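Local coordinates for protein VP5 (PDB 6QGI) that is a viral envelope protein of a haloarchaeal pleomorphic virus and probably drives fusion of the viral membrane with that of the host cell, at residues 30-33 with 34-37. Residues are numbered along the deposited sequence; the frame is centred on the assembly and turned at random.
Sequences APPE and GLTA
One face of the Pro32 ring carries the isobutyl end of Leu35, which doubles back over it through a tight bend, the two side chains crossing at about a right angle. CD1 of Leu35 lies 3.6 Å from Pro32 CD, while its CD2 sits 3.8 Å from Pro32 CG, both methyls above the same face. Pro31 offers an edge instead: its CB comes to 4.0 Å from Leu35 CD1. With CG beside the backbone N (chi1 -64°) and CD1 anti to CA, Leu35 sends that methyl furthest back towards the prolines. The same methyl meets a carbonyl oxygen, with Leu35 CD1 3.1 Å from Pro32 O. Glu33 and Gly34 form the corner, broadly like an opened type II turn, with Gly34 at a positive phi of 86°. No direct hydrogen bond closes it; a water bridges instead, donating to Pro32 O (2.8 Å) and accepting from Leu35 N (3.1 Å). The turn lies at the surface, in the loop between strand 11-13 and helix 37-60. Pro31 packs on Leu40 of helix 37-60 and Ile127 of helix 91-133, and its O is hydrogen-bonded to Thr130 OG1. Leu35 O takes a hydrogen bond from His134, and Thr36 N-caps helix 37-60.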
ATOM      1  N   ALA A  30     -12.761  -2.280  16.081  1.00 26.41           N
ATOM      2  CA  ALA A  30     -12.586  -3.353  17.050  1.00 25.71           C
ATOM      3  C   ALA A  30     -13.888  -4.121  17.249  1.00 28.21           C
ATOM      4  O   ALA A  30     -14.953  -3.488  17.263  1.00 28.41           O
ATOM      5  CB  ALA A  30     -12.107  -2.799  18.369  1.00 27.10           C
ATOM      6  N   PRO A  31     -13.820  -5.468  17.426  1.00 23.12           N
ATOM      7  CA  PRO A  31     -15.048  -6.249  17.627  1.00 22.81           C
ATOM      8  C   PRO A  31     -15.867  -5.764  18.817  1.00 27.25           C
ATOM      9  O   PRO A  31     -15.287  -5.308  19.812  1.00 26.66           O
ATOM     10  CB  PRO A  31     -14.532  -7.671  17.870  1.00 24.33           C
ATOM     11  CG  PRO A  31     -13.208  -7.694  17.200  1.00 28.22           C
ATOM     12  CD  PRO A  31     -12.630  -6.346  17.395  1.00 23.78           C
ATOM     13  N   PRO A  32     -17.207  -5.892  18.743  1.00 23.81           N
ATOM     14  CA  PRO A  32     -18.057  -5.448  19.848  1.00 24.23           C
ATOM     15  C   PRO A  32     -18.074  -6.405  21.034  1.00 28.07           C
ATOM     16  O   PRO A  32     -17.669  -7.557  20.925  1.00 27.63           O
ATOM     17  CB  PRO A  32     -19.445  -5.395  19.205  1.00 26.28           C
ATOM     18  CG  PRO A  32     -19.405  -6.442  18.169  1.00 30.11           C
ATOM     19  CD  PRO A  32     -18.025  -6.390  17.609  1.00 24.97           C
ATOM     20  N   GLU A  33     -18.598  -5.928  22.164  1.00 25.31           N
ATOM     21  CA  GLU A  33     -18.812  -6.751  23.348  1.00 25.99           C
ATOM     22  C   GLU A  33     -20.145  -7.484  23.150  1.00 30.30           C
ATOM     23  O   GLU A  33     -20.933  -7.088  22.289  1.00 30.07           O
ATOM     24  CB  GLU A  33     -18.799  -5.883  24.617  1.00 28.56           C
ATOM     25  CG  GLU A  33     -17.398  -5.439  25.014  1.00 39.76           C
ATOM     26  CD  GLU A  33     -17.234  -4.754  26.359  1.00 67.52           C
ATOM     27  OE1 GLU A  33     -17.929  -5.139  27.327  1.00 70.49           O
ATOM     28  OE2 GLU A  33     -16.378  -3.844  26.446  1.00 62.84           O
ATOM     29  N   GLY A  34     -20.375  -8.551  23.902  1.00 27.21           N
ATOM     30  CA  GLY A  34     -21.609  -9.318  23.789  1.00 27.77           C
ATOM     31  C   GLY A  34     -21.601 -10.386  22.718  1.00 31.61           C
ATOM     32  O   GLY A  34     -22.648 -10.965  22.404  1.00 32.09           O
ATOM     33  N   LEU A  35     -20.421 -10.662  22.161  1.00 27.48           N
ATOM     34  CA  LEU A  35     -20.245 -11.676  21.128  1.00 27.15           C
ATOM     35  C   LEU A  35     -20.048 -13.066  21.739  1.00 32.72           C
ATOM     36  O   LEU A  35     -19.691 -13.178  22.917  1.00 32.80           O
ATOM     37  CB  LEU A  35     -19.025 -11.327  20.256  1.00 26.08           C
ATOM     38  CG  LEU A  35     -19.069 -10.054  19.435  1.00 30.96           C
ATOM     39  CD1 LEU A  35     -17.736  -9.797  18.797  1.00 30.05           C
ATOM     40  CD2 LEU A  35     -20.133 -10.135  18.365  1.00 34.65           C
ATOM     41  N   THR A  36     -20.259 -14.130  20.933  1.00 29.76           N
ATOM     42  CA  THR A  36     -20.000 -15.501  21.388  1.00 30.62           C
ATOM     43  C   THR A  36     -18.483 -15.657  21.481  1.00 35.34           C
ATOM     44  O   THR A  36     -17.755 -14.876  20.853  1.00 35.10           O
ATOM     45  CB  THR A  36     -20.659 -16.579  20.490  1.00 37.99           C
ATOM     46  OG1 THR A  36     -20.138 -16.511  19.163  1.00 37.60           O
ATOM     47  CG2 THR A  36     -22.183 -16.498  20.468  1.00 36.70           C
ATOM     48  N   ALA A  37     -18.007 -16.626  22.279  1.00 32.64           N
ATOM     49  CA  ALA A  37     -16.579 -16.887  22.466  1.00 32.09           C
ATOM     50  C   ALA A  37     -15.833 -17.032  21.121  1.00 34.20           C
ATOM     51  O   ALA A  37     -14.896 -16.279  20.878  1.00 32.93           O
ATOM     52  CB  ALA A  37     -16.379 -18.131  23.317  1.00 33.71           C
TER
HETATM   53  O   HOH W   1     -17.466  -9.796  22.613  1.00 18.51           O